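Local structure of HpcH/HpaI aldolase (Desulfitobacterium hafniense, 3QZ6) at residues Asn22-Pro27 with Ala240-Tyr245; Glu101-Thr106 with Ile146-Glu151; Arg118-Ser123 with Val131-Trp136; Leu182-Gln187 with Pro191-Cys196. The protein is a member of the HpcH/HpaI aldolase/citrate lyase family and folds as a TIM barrel of eight parallel strands surrounded by helices. All coordinates share one frame; numbering follows the deposited sequence.

Contact 1: residues Asn22-Pro27 with Ala240-Tyr245; sequences NLVYNP and AALQTY
The loop at L23 and V24 runs beside the helical segment 240-245 at a distance, with the CA atoms of L23 and L242 9.7 Å apart and side chains alone bridging between them. This is the closing seam of a TIM barrel, where the loop after the first strand, 16-21, meets helix 238-254, which follows the last strand. Leucine meets leucine at about a right angle: CD2 of L23 presses on CD1 of L242 at 3.5 Å, tighter than usual for two methyl groups. With CG of L23 anti to the backbone N (chi1 172°), a chi2 near 90° swings CD2 to the helix. CG2 of V24 adds a looser touch, 4.3 Å from the same L242 CD1, and the V24 side chain also lies about 4 Å from a bound zinc ion at its nearest atom.

The backbone of the loop is fixed at the start of the same helix, where the D238 carboxylate accepts the N-H groups of N22, L23 and V24. On the dimer side, L23 O accepts from ND2 of N26 of the second subunit. Within the helix, A240 O takes two donors from opposite faces of its carbonyl plane, T244 N and, at 2.8 Å, T244 OG1.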
loop_
_atom_site.group_PDB
_atom_site.type_symbol
_atom_site.label_atom_id
_atom_site.label_comp_id
_atom_site.label_asym_id
_atom_site.label_seq_id
_atom_site.Cartn_x
_atom_site.Cartn_y
_atom_site.Cartn_z
ATOM N N ASN A 22 3.683 -2.021 -7.868
ATOM C CA ASN A 22 4.306 -3.345 -7.804
ATOM C C ASN A 22 3.668 -4.299 -6.808
ATOM O O ASN A 22 3.766 -5.525 -6.971
ATOM C CB ASN A 22 5.804 -3.238 -7.449
ATOM C CG ASN A 22 6.635 -2.696 -8.583
ATOM O OD1 ASN A 22 6.666 -1.488 -8.816
ATOM N ND2 ASN A 22 7.314 -3.587 -9.306
ATOM N N LEU A 23 3.054 -3.745 -5.762
ATOM C CA LEU A 23 2.505 -4.560 -4.685
ATOM C C LEU A 23 0.979 -4.545 -4.642
ATOM O O LEU A 23 0.322 -5.590 -4.738
ATOM C CB LEU A 23 3.038 -4.067 -3.320
ATOM C CG LEU A 23 2.403 -4.708 -2.072
ATOM C CD1 LEU A 23 3.176 -5.957 -1.693
ATOM C CD2 LEU A 23 2.353 -3.732 -0.863
ATOM N N VAL A 24 0.409 -3.359 -4.463
ATOM C CA VAL A 24 -1.022 -3.257 -4.169
ATOM C C VAL A 24 -1.853 -3.709 -5.368
ATOM O O VAL A 24 -1.556 -3.327 -6.510
ATOM C CB VAL A 24 -1.395 -1.819 -3.749
ATOM C CG1 VAL A 24 -2.908 -1.721 -3.411
ATOM C CG2 VAL A 24 -0.533 -1.382 -2.542
ATOM N N TYR A 25 -2.865 -4.548 -5.132
ATOM C CA TYR A 25 -3.859 -4.813 -6.189
ATOM C C TYR A 25 -5.297 -4.461 -5.783
ATOM O O TYR A 25 -6.212 -4.527 -6.599
ATOM C CB TYR A 25 -3.757 -6.239 -6.781
ATOM C CG TYR A 25 -3.663 -7.378 -5.781
ATOM C CD1 TYR A 25 -2.436 -7.801 -5.292
ATOM C CD2 TYR A 25 -4.801 -8.063 -5.367
ATOM C CE1 TYR A 25 -2.345 -8.860 -4.384
ATOM C CE2 TYR A 25 -4.720 -9.125 -4.465
ATOM C CZ TYR A 25 -3.488 -9.516 -3.983
ATOM O OH TYR A 25 -3.410 -10.564 -3.083
ATOM N N ASN A 26 -5.501 -4.070 -4.530
ATOM C CA ASN A 26 -6.806 -3.516 -4.131
ATOM C C ASN A 26 -7.109 -2.340 -5.053
ATOM O O ASN A 26 -6.357 -1.376 -5.078
ATOM C CB ASN A 26 -6.751 -3.025 -2.680
ATOM C CG ASN A 26 -8.080 -2.495 -2.200
ATOM O OD1 ASN A 26 -8.893 -2.035 -2.996
ATOM N ND2 ASN A 26 -8.307 -2.545 -0.886
ATOM N N PRO A 27 -8.194 -2.424 -5.836
ATOM C CA PRO A 27 -8.471 -1.380 -6.834
ATOM C C PRO A 27 -8.668 0.021 -6.237
ATOM O O PRO A 27 -8.609 1.009 -6.974
ATOM C CB PRO A 27 -9.776 -1.850 -7.488
ATOM C CG PRO A 27 -9.812 -3.344 -7.250
ATOM C CD PRO A 27 -9.147 -3.544 -5.908
ATOM N N ALA A 240 7.926 1.559 -2.400
ATOM C CA ALA A 240 8.829 2.522 -1.754
ATOM C C ALA A 240 8.055 3.406 -0.781
ATOM O O ALA A 240 8.545 3.736 0.291
ATOM C CB ALA A 240 9.556 3.378 -2.794
ATOM N N ALA A 241 6.837 3.778 -1.160
ATOM C CA ALA A 241 5.986 4.571 -0.289
ATOM C C ALA A 241 5.765 3.848 1.036
ATOM O O ALA A 241 5.972 4.416 2.106
ATOM C CB ALA A 241 4.634 4.871 -0.980
ATOM N N LEU A 242 5.349 2.588 0.963
ATOM C CA LEU A 242 5.082 1.815 2.169
ATOM C C LEU A 242 6.349 1.576 2.990
ATOM O O LEU A 242 6.331 1.697 4.217
ATOM C CB LEU A 242 4.393 0.489 1.806
ATOM C CG LEU A 242 2.930 0.659 1.366
ATOM C CD1 LEU A 242 2.420 -0.529 0.518
ATOM C CD2 LEU A 242 2.036 0.868 2.592
ATOM N N GLN A 243 7.460 1.255 2.331
ATOM C CA GLN A 243 8.679 0.941 3.083
ATOM C C GLN A 243 9.285 2.190 3.716
ATOM O O GLN A 243 9.718 2.169 4.863
ATOM C CB GLN A 243 9.719 0.253 2.193
ATOM C CG GLN A 243 9.263 -1.103 1.683
ATOM C CD GLN A 243 10.421 -1.971 1.246
ATOM O OE1 GLN A 243 10.956 -1.806 0.148
ATOM N NE2 GLN A 243 10.825 -2.896 2.109
ATOM N N THR A 244 9.319 3.273 2.955
ATOM C CA THR A 244 9.961 4.493 3.417
ATOM C C THR A 244 9.168 5.160 4.543
ATOM O O THR A 244 9.706 5.414 5.617
ATOM C CB THR A 244 10.176 5.471 2.262
ATOM O OG1 THR A 244 10.903 4.805 1.224
ATOM C CG2 THR A 244 10.974 6.697 2.730
ATOM N N TYR A 245 7.892 5.432 4.301
ATOM C CA TYR A 245 7.031 6.027 5.323
ATOM C C TYR A 245 6.990 5.171 6.582
ATOM O O TYR A 245 7.193 5.676 7.683
ATOM C CB TYR A 245 5.614 6.231 4.776
ATOM C CG TYR A 245 4.599 6.762 5.781
ATOM C CD1 TYR A 245 4.334 8.130 5.892
ATOM C CD2 TYR A 245 3.908 5.897 6.612
ATOM C CE1 TYR A 245 3.387 8.616 6.813
ATOM C CE2 TYR A 245 2.961 6.360 7.516
ATOM C CZ TYR A 245 2.705 7.718 7.617
ATOM O OH TYR A 245 1.758 8.156 8.531
#

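Contact 2: residues Glu101-Thr106 with Ile146-Glu151; sequences ETMRET and IMAQIE
M103 and T106 meet A148 and I146 through methyl groups and selenium, while the flat group of the helical segment, the R104 guanidinium, is turned to the exposed side. One face of that guanidinium has E101 N above it, offset toward the rim. R104 also forms a salt bridge one turn back, NE lying 3.3 Å from E101 OE1, and both NE and NH1 make only weak bonds to this oxygen.

On the buried side, helix 101-106 runs nearly antiparallel to strand 146-150, at 156°, with the axes 10.2 Å apart at closest approach. Helix 100-110 is the first helix of the long beta-alpha-beta crossover of the TIM barrel from strand 91-94 to its parallel neighbour 145-150. M103, a selenomethionine, bends at chi2 (-58°) and again at chi3, which carries SE in to 3.8 Å from A148 CB; I146 CG2 is a looser neighbour of SE at 4.4 Å. T106 and I146 lie alongside with their tips pointing opposite ways, T106 CG2 being 4.0 Å from I146 CG2 and also near I146 CD1. I94, from the preceding strand, touches both M103 and T106, and I162 of helix 159-163 packs on M103.

The T106 hydroxyl spends its proton inside its own helix: OG1 donates to T102 O at 2.9 Å, and T106 N reaches that oxygen from the opposite face of the carbonyl plane. With its polar atom engaged there, T106 can turn a methyl to the strand, and the helix is held to the barrel wall by apolar contact, its charged groups remaining on the outer side.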
loop_
_atom_site.group_PDB
_atom_site.type_symbol
_atom_site.label_atom_id
_atom_site.label_comp_id
_atom_site.label_asym_id
_atom_site.label_seq_id
_atom_site.Cartn_x
_atom_site.Cartn_y
_atom_site.Cartn_z
ATOM N N GLU A 101 13.027 -2.624 -34.541
ATOM C CA GLU A 101 12.125 -3.736 -34.811
ATOM C C GLU A 101 11.157 -3.979 -33.646
ATOM O O GLU A 101 9.978 -4.248 -33.856
ATOM C CB GLU A 101 12.900 -5.007 -35.154
ATOM C CG GLU A 101 11.994 -6.206 -35.441
ATOM C CD GLU A 101 10.903 -5.902 -36.472
ATOM O OE1 GLU A 101 11.208 -5.246 -37.499
ATOM O OE2 GLU A 101 9.738 -6.317 -36.249
ATOM N N THR A 102 11.655 -3.879 -32.418
ATOM C CA THR A 102 10.803 -4.066 -31.247
ATOM C C THR A 102 9.671 -3.042 -31.241
ATOM O O THR A 102 8.530 -3.364 -30.925
ATOM C CB THR A 102 11.617 -3.947 -29.954
ATOM O OG1 THR A 102 12.579 -5.008 -29.910
ATOM C CG2 THR A 102 10.713 -4.036 -28.732
HETATM N N MSE A 103 9.998 -1.802 -31.587
HETATM C CA MSE A 103 8.994 -0.749 -31.657
HETATM C C MSE A 103 8.023 -0.974 -32.814
HETATM O O MSE A 103 6.814 -0.757 -32.668
HETATM C CB MSE A 103 9.659 0.620 -31.790
HETATM C CG MSE A 103 10.397 1.075 -30.545
HETATM SE SE MSE A 103 9.221 1.161 -28.967
HETATM C CE MSE A 103 9.594 -0.507 -28.241
ATOM N N ARG A 104 8.537 -1.401 -33.964
ATOM C CA ARG A 104 7.644 -1.669 -35.091
ATOM C C ARG A 104 6.626 -2.739 -34.718
ATOM O O ARG A 104 5.444 -2.619 -35.034
ATOM C CB ARG A 104 8.422 -2.068 -36.348
ATOM C CG ARG A 104 9.093 -0.876 -37.039
ATOM C CD ARG A 104 9.574 -1.229 -38.444
ATOM N NE ARG A 104 10.770 -2.061 -38.412
ATOM C CZ ARG A 104 12.010 -1.582 -38.425
ATOM N NH1 ARG A 104 13.044 -2.413 -38.387
ATOM N NH2 ARG A 104 12.213 -0.269 -38.471
ATOM N N GLU A 105 7.089 -3.775 -34.026
ATOM C CA GLU A 105 6.216 -4.876 -33.642
ATOM C C GLU A 105 5.211 -4.441 -32.571
ATOM O O GLU A 105 4.044 -4.831 -32.612
ATOM C CB GLU A 105 7.050 -6.058 -33.159
ATOM C CG GLU A 105 6.231 -7.266 -32.756
ATOM C CD GLU A 105 5.545 -7.946 -33.935
ATOM O OE1 GLU A 105 5.745 -7.517 -35.099
ATOM O OE2 GLU A 105 4.802 -8.918 -33.688
ATOM N N THR A 106 5.658 -3.633 -31.614
ATOM C CA THR A 106 4.740 -3.080 -30.620
ATOM C C THR A 106 3.632 -2.262 -31.288
ATOM O O THR A 106 2.446 -2.443 -31.009
ATOM C CB THR A 106 5.456 -2.187 -29.610
ATOM O OG1 THR A 106 6.485 -2.939 -28.952
ATOM C CG2 THR A 106 4.457 -1.692 -28.567
ATOM N N ILE A 146 2.482 4.631 -26.469
ATOM C CA ILE A 146 3.595 3.686 -26.519
ATOM C C ILE A 146 4.868 4.362 -26.045
ATOM O O ILE A 146 5.285 5.366 -26.618
ATOM C CB ILE A 146 3.860 3.178 -27.954
ATOM C CG1 ILE A 146 2.614 2.514 -28.547
ATOM C CG2 ILE A 146 5.046 2.212 -27.961
ATOM C CD1 ILE A 146 2.015 1.464 -27.663
HETATM N N MSE A 147 5.506 3.810 -25.017
HETATM C CA MSE A 147 6.714 4.435 -24.493
HETATM C C MSE A 147 7.868 3.448 -24.458
HETATM O O MSE A 147 7.722 2.341 -23.940
HETATM C CB MSE A 147 6.451 5.007 -23.096
HETATM C CG MSE A 147 7.678 5.631 -22.450
HETATM SE SE MSE A 147 7.221 6.766 -20.924
HETATM C CE MSE A 147 6.607 5.364 -19.708
ATOM N N ALA A 148 9.010 3.840 -25.023
ATOM C CA ALA A 148 10.188 2.970 -25.029
ATOM C C ALA A 148 11.040 3.198 -23.785
ATOM O O ALA A 148 11.383 4.327 -23.454
ATOM C CB ALA A 148 11.023 3.192 -26.293
ATOM N N GLN A 149 11.371 2.124 -23.083
ATOM C CA GLN A 149 12.282 2.244 -21.961
ATOM C C GLN A 149 13.681 1.799 -22.371
ATOM O O GLN A 149 13.864 0.703 -22.885
ATOM C CB GLN A 149 11.800 1.437 -20.753
ATOM C CG GLN A 149 12.793 1.503 -19.605
ATOM C CD GLN A 149 12.640 0.351 -18.629
ATOM O OE1 GLN A 149 12.159 0.532 -17.512
ATOM N NE2 GLN A 149 13.061 -0.844 -19.047
ATOM N N ILE A 150 14.661 2.668 -22.146
ATOM C CA ILE A 150 16.033 2.435 -22.581
ATOM C C ILE A 150 16.895 1.973 -21.415
ATOM O O ILE A 150 16.968 2.646 -20.386
ATOM C CB ILE A 150 16.647 3.738 -23.142
ATOM C CG1 ILE A 150 15.807 4.280 -24.312
ATOM C CG2 ILE A 150 18.094 3.517 -23.541
ATOM C CD1 ILE A 150 15.639 3.310 -25.499
ATOM N N GLU A 151 17.551 0.829 -21.572
ATOM C CA GLU A 151 18.347 0.255 -20.489
ATOM C C GLU A 151 19.713 -0.259 -20.939
ATOM O O GLU A 151 20.433 -0.857 -20.145
ATOM C CB GLU A 151 17.602 -0.929 -19.859
ATOM C CG GLU A 151 16.212 -0.635 -19.375
ATOM C CD GLU A 151 15.618 -1.817 -18.617
ATOM O OE1 GLU A 151 15.550 -2.931 -19.198
ATOM O OE2 GLU A 151 15.236 -1.633 -17.436
#

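Contact 3: residues Arg118-Ser123 with Val131-Trp136; sequences RGVGGS and VNWAEW
The indole of W133 leans against three consecutive residues of the loop, V120, G121 and G122, and its six-membered ring does all of the touching. CG1 of V120 approaches CZ3 obliquely at 3.5 Å and lies 3.8 Å from CE3. Also oblique to the ring, the carbonyl oxygen of G121 comes within 3.2 Å of W133 CH2. G122 adds a marginal touch at the ring's edge, near its plane, where its CA is 4.5 Å from CH2. V120 and W133 reach past one another from their two backbones, and V120 extends CG1 anti to its backbone N (chi1 -174°) to meet the ring.

Just behind this first shell, V131 CG2 sits over the centre of one indole face, across the ring plane from V120 CG1 and G121 O, and probably helps to set the tilt. W133 opens the first helical turn: N132 holds the N-cap position, and its carbonyl oxygen accepts from W136 N at 2.8 Å. T126, in the intervening loop, touches both V131 and W133. Within the loop, R118 forms a salt bridge to D86 through NH2, and G119 O accepts from Q82 NE2.

D86 and Q82 belong to helix 78-87, so the loop is tied to that helix through R118 and G119 and, just beyond them, rests on W133. The contact lies on the TIM-barrel surface, between helix 100-110 and helix 133-141, the latter leading into strand 145-150.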
loop_
_atom_site.group_PDB
_atom_site.type_symbol
_atom_site.label_atom_id
_atom_site.label_comp_id
_atom_site.label_asym_id
_atom_site.label_seq_id
_atom_site.Cartn_x
_atom_site.Cartn_y
_atom_site.Cartn_z
ATOM N N ARG A 118 -4.013 -4.533 -35.005
ATOM C CA ARG A 118 -4.817 -4.803 -33.810
ATOM C C ARG A 118 -6.218 -5.267 -34.226
ATOM O O ARG A 118 -6.851 -4.647 -35.082
ATOM C CB ARG A 118 -4.935 -3.539 -32.941
ATOM C CG ARG A 118 -5.684 -3.772 -31.623
ATOM C CD ARG A 118 -5.897 -2.479 -30.824
ATOM N NE ARG A 118 -6.807 -2.707 -29.695
ATOM C CZ ARG A 118 -7.277 -1.751 -28.900
ATOM N NH1 ARG A 118 -6.918 -0.481 -29.080
ATOM N NH2 ARG A 118 -8.107 -2.066 -27.916
ATOM N N GLY A 119 -6.703 -6.344 -33.615
ATOM C CA GLY A 119 -8.040 -6.841 -33.895
ATOM C C GLY A 119 -9.107 -5.998 -33.224
ATOM O O GLY A 119 -8.895 -5.480 -32.134
ATOM N N VAL A 120 -10.257 -5.862 -33.875
ATOM C CA VAL A 120 -11.336 -5.019 -33.376
ATOM C C VAL A 120 -12.347 -5.868 -32.607
ATOM O O VAL A 120 -13.072 -6.667 -33.195
ATOM C CB VAL A 120 -12.068 -4.289 -34.531
ATOM C CG1 VAL A 120 -13.092 -3.314 -33.976
ATOM C CG2 VAL A 120 -11.067 -3.550 -35.437
ATOM N N GLY A 121 -12.389 -5.715 -31.289
ATOM C CA GLY A 121 -13.337 -6.473 -30.485
ATOM C C GLY A 121 -14.494 -5.591 -30.063
ATOM O O GLY A 121 -14.683 -4.524 -30.624
ATOM N N GLY A 122 -15.261 -6.019 -29.065
ATOM C CA GLY A 122 -16.395 -5.231 -28.611
ATOM C C GLY A 122 -16.505 -5.219 -27.093
ATOM O O GLY A 122 -15.545 -5.538 -26.382
ATOM N N SER A 123 -17.678 -4.854 -26.592
ATOM C CA SER A 123 -17.925 -4.895 -25.158
ATOM C C SER A 123 -16.941 -3.996 -24.394
ATOM O O SER A 123 -16.972 -2.778 -24.568
ATOM C CB SER A 123 -17.898 -6.342 -24.681
ATOM O OG SER A 123 -18.868 -7.095 -25.418
ATOM N N VAL A 131 -20.506 2.807 -30.491
ATOM C CA VAL A 131 -19.617 3.711 -31.213
ATOM C C VAL A 131 -19.905 3.716 -32.714
ATOM O O VAL A 131 -20.554 2.815 -33.231
ATOM C CB VAL A 131 -18.150 3.296 -31.045
ATOM C CG1 VAL A 131 -17.771 3.220 -29.559
ATOM C CG2 VAL A 131 -17.908 1.969 -31.735
ATOM N N ASN A 132 -19.413 4.744 -33.397
ATOM C CA ASN A 132 -19.349 4.772 -34.856
ATOM C C ASN A 132 -18.014 4.142 -35.240
ATOM O O ASN A 132 -16.975 4.789 -35.129
ATOM C CB ASN A 132 -19.404 6.229 -35.329
ATOM C CG ASN A 132 -19.289 6.373 -36.851
ATOM O OD1 ASN A 132 -18.717 5.522 -37.541
ATOM N ND2 ASN A 132 -19.826 7.472 -37.376
ATOM N N TRP A 133 -18.021 2.882 -35.669
ATOM C CA TRP A 133 -16.756 2.139 -35.797
ATOM C C TRP A 133 -15.713 2.821 -36.672
ATOM O O TRP A 133 -14.542 2.905 -36.292
ATOM C CB TRP A 133 -16.986 0.700 -36.264
ATOM C CG TRP A 133 -17.576 -0.165 -35.174
ATOM C CD1 TRP A 133 -18.864 -0.615 -35.090
ATOM C CD2 TRP A 133 -16.903 -0.653 -34.004
ATOM N NE1 TRP A 133 -19.029 -1.360 -33.949
ATOM C CE2 TRP A 133 -17.843 -1.400 -33.263
ATOM C CE3 TRP A 133 -15.595 -0.535 -33.515
ATOM C CZ2 TRP A 133 -17.519 -2.031 -32.060
ATOM C CZ3 TRP A 133 -15.273 -1.162 -32.305
ATOM C CH2 TRP A 133 -16.231 -1.899 -31.598
ATOM N N ALA A 134 -16.140 3.312 -37.834
ATOM C CA ALA A 134 -15.208 3.872 -38.799
ATOM C C ALA A 134 -14.434 5.042 -38.193
ATOM O O ALA A 134 -13.228 5.165 -38.393
ATOM C CB ALA A 134 -15.947 4.302 -40.090
ATOM N N GLU A 135 -15.132 5.892 -37.447
ATOM C CA GLU A 135 -14.504 7.039 -36.798
ATOM C C GLU A 135 -13.746 6.601 -35.552
ATOM O O GLU A 135 -12.646 7.078 -35.270
ATOM C CB GLU A 135 -15.568 8.056 -36.384
ATOM C CG GLU A 135 -15.585 9.328 -37.200
ATOM C CD GLU A 135 -16.073 9.105 -38.613
ATOM O OE1 GLU A 135 -15.482 9.689 -39.549
ATOM O OE2 GLU A 135 -17.052 8.348 -38.786
ATOM N N TRP A 136 -14.348 5.691 -34.800
ATOM C CA TRP A 136 -13.814 5.325 -33.491
ATOM C C TRP A 136 -12.426 4.693 -33.567
ATOM O O TRP A 136 -11.557 5.035 -32.782
ATOM C CB TRP A 136 -14.790 4.407 -32.760
ATOM C CG TRP A 136 -14.413 4.135 -31.331
ATOM C CD1 TRP A 136 -14.776 4.863 -30.226
ATOM C CD2 TRP A 136 -13.599 3.058 -30.853
ATOM N NE1 TRP A 136 -14.244 4.292 -29.090
ATOM C CE2 TRP A 136 -13.518 3.186 -29.448
ATOM C CE3 TRP A 136 -12.941 1.991 -31.474
ATOM C CZ2 TRP A 136 -12.796 2.296 -28.660
ATOM C CZ3 TRP A 136 -12.225 1.105 -30.687
ATOM C CH2 TRP A 136 -12.158 1.265 -29.294
#

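Contact 4: residues Leu182-Gln187 with Pro191-Cys196; sequences LGIIGQ and PKVYEC
L182 packs its side chain onto the first turns of helix 191-207, closing the short connection from helix 175-181 on the outside of the TIM barrel. Its CB lies 3.8 Å from CG1 of I184 in the same loop, so the two apolar residues lie against each other before either reaches the helix. CG is the branch point and makes no close approach to the helix itself. Beyond it, CD1 reaches V193 CG2 at 3.9 Å, K192 O at 4.1 Å and C196 SG at 4.1 Å, while CD2 comes within 4.3 Å of the same sulfur. The leucine and V193 cross obliquely, and V153 of helix 153-157 is another neighbour of L182.

The chain can turn sharply beyond L182 because G183, with a positive phi of 79°, ends the preceding helix in a Schellman motif. A type II beta turn from I184 to Q187 follows, joined by Q187 N to I184 O, and folds the loop back toward the helix. V193 CG2 has three neighbours there: the leucine methyl, I184 CD1 at 4.3 Å and the Q187 carbonyl oxygen at 3.7 Å.

K192, exposed to solvent, bends at chi3 (107°) so that NZ ends 3.8 Å from L182 O.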
loop_
_atom_site.group_PDB
_atom_site.type_symbol
_atom_site.label_atom_id
_atom_site.label_comp_id
_atom_site.label_asym_id
_atom_site.label_seq_id
_atom_site.Cartn_x
_atom_site.Cartn_y
_atom_site.Cartn_z
ATOM N N LEU A 182 26.467 -0.272 -17.964
ATOM C CA LEU A 182 27.660 0.576 -17.958
ATOM C C LEU A 182 28.746 0.015 -17.043
ATOM O O LEU A 182 29.808 0.617 -16.885
ATOM C CB LEU A 182 27.302 1.998 -17.521
ATOM C CG LEU A 182 26.552 2.824 -18.567
ATOM C CD1 LEU A 182 25.765 3.939 -17.901
ATOM C CD2 LEU A 182 27.527 3.373 -19.634
ATOM N N GLY A 183 28.468 -1.130 -16.428
ATOM C CA GLY A 183 29.418 -1.759 -15.528
ATOM C C GLY A 183 29.457 -1.128 -14.148
ATOM O O GLY A 183 30.338 -1.438 -13.356
ATOM N N ILE A 184 28.499 -0.251 -13.853
ATOM C CA ILE A 184 28.427 0.401 -12.548
ATOM C C ILE A 184 27.038 0.213 -11.919
ATOM O O ILE A 184 26.383 1.174 -11.523
ATOM C CB ILE A 184 28.733 1.899 -12.665
ATOM C CG1 ILE A 184 27.947 2.504 -13.830
ATOM C CG2 ILE A 184 30.227 2.122 -12.904
ATOM C CD1 ILE A 184 28.024 4.016 -13.913
ATOM N N ILE A 185 26.594 -1.034 -11.834
ATOM C CA ILE A 185 25.240 -1.319 -11.391
ATOM C C ILE A 185 24.919 -0.624 -10.071
ATOM O O ILE A 185 25.688 -0.700 -9.112
ATOM C CB ILE A 185 24.987 -2.841 -11.280
ATOM C CG1 ILE A 185 23.559 -3.113 -10.804
ATOM C CG2 ILE A 185 25.994 -3.490 -10.338
ATOM C CD1 ILE A 185 23.177 -4.589 -10.836
ATOM N N GLY A 186 23.783 0.067 -10.030
ATOM C CA GLY A 186 23.312 0.671 -8.796
ATOM C C GLY A 186 23.766 2.106 -8.597
ATOM O O GLY A 186 23.200 2.834 -7.784
ATOM N N GLN A 187 24.788 2.523 -9.339
ATOM C CA GLN A 187 25.274 3.896 -9.236
ATOM C C GLN A 187 24.475 4.761 -10.198
ATOM O O GLN A 187 24.975 5.191 -11.240
ATOM C CB GLN A 187 26.767 3.958 -9.554
ATOM C CG GLN A 187 27.564 2.920 -8.784
ATOM C CD GLN A 187 29.052 3.005 -9.056
ATOM O OE1 GLN A 187 29.591 4.087 -9.282
ATOM N NE2 GLN A 187 29.722 1.860 -9.037
ATOM N N PRO A 191 27.842 10.250 -13.427
ATOM C CA PRO A 191 27.888 11.101 -14.618
ATOM C C PRO A 191 27.694 10.325 -15.922
ATOM O O PRO A 191 27.052 10.849 -16.830
ATOM C CB PRO A 191 29.294 11.698 -14.556
ATOM C CG PRO A 191 29.581 11.770 -13.096
ATOM C CD PRO A 191 28.950 10.535 -12.501
ATOM N N LYS A 192 28.230 9.109 -16.018
ATOM C CA LYS A 192 28.068 8.306 -17.235
ATOM C C LYS A 192 26.595 8.011 -17.530
ATOM O O LYS A 192 26.179 7.939 -18.685
ATOM C CB LYS A 192 28.855 6.994 -17.148
ATOM C CG LYS A 192 30.364 7.143 -17.311
ATOM C CD LYS A 192 31.073 5.815 -17.039
ATOM C CE LYS A 192 31.600 5.170 -18.316
ATOM N NZ LYS A 192 31.708 3.685 -18.178
ATOM N N VAL A 193 25.806 7.833 -16.478
ATOM C CA VAL A 193 24.383 7.588 -16.643
ATOM C C VAL A 193 23.705 8.831 -17.222
ATOM O O VAL A 193 22.948 8.743 -18.184
ATOM C CB VAL A 193 23.728 7.172 -15.307
ATOM C CG1 VAL A 193 22.221 7.129 -15.436
ATOM C CG2 VAL A 193 24.265 5.820 -14.856
ATOM N N TYR A 194 23.996 9.992 -16.646
ATOM C CA TYR A 194 23.444 11.244 -17.156
ATOM C C TYR A 194 23.879 11.572 -18.596
ATOM O O TYR A 194 23.107 12.144 -19.363
ATOM C CB TYR A 194 23.737 12.401 -16.187
ATOM C CG TYR A 194 22.765 12.415 -15.035
ATOM C CD1 TYR A 194 23.035 11.720 -13.866
ATOM C CD2 TYR A 194 21.552 13.080 -15.134
ATOM C CE1 TYR A 194 22.136 11.708 -12.821
ATOM C CE2 TYR A 194 20.647 13.072 -14.092
ATOM C CZ TYR A 194 20.946 12.387 -12.938
ATOM O OH TYR A 194 20.050 12.372 -11.894
ATOM N N GLU A 195 25.095 11.189 -18.970
ATOM C CA GLU A 195 25.535 11.334 -20.360
ATOM C C GLU A 195 24.599 10.579 -21.293
ATOM O O GLU A 195 24.197 11.100 -22.333
ATOM C CB GLU A 195 26.952 10.795 -20.547
ATOM C CG GLU A 195 28.051 11.661 -19.964
ATOM C CD GLU A 195 29.428 11.041 -20.149
ATOM O OE1 GLU A 195 29.636 10.345 -21.171
ATOM O OE2 GLU A 195 30.295 11.241 -19.268
ATOM N N CYS A 196 24.265 9.340 -20.927
ATOM C CA CYS A 196 23.309 8.558 -21.704
ATOM C C CYS A 196 21.964 9.278 -21.803
ATOM O O CYS A 196 21.380 9.389 -22.883
ATOM C CB CYS A 196 23.107 7.163 -21.090
ATOM S SG CYS A 196 24.544 6.065 -21.198
#

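In the fold
From the N terminus, the chain leaves the first barrel strand through 22-27 and meets 240-245 only after passing through all the others, so contact 1 closes the widest loop and encloses the remaining three. Contact 2 joins helix 100-110 to strand 145-150 within it. Contact 3 is nested in that loop in turn, tying the entry of helix 133-141 to the excursion before it. Contact 4 follows in series, joining the loop after helix 175-181 to helix 191-207. None of them cross. Contacts 3 and 4 lie on opposite sides of the chain's centre, their centres about 44 Å apart, whereas contacts 2 and 4 approach to about 6 Å between nearest atoms without touching.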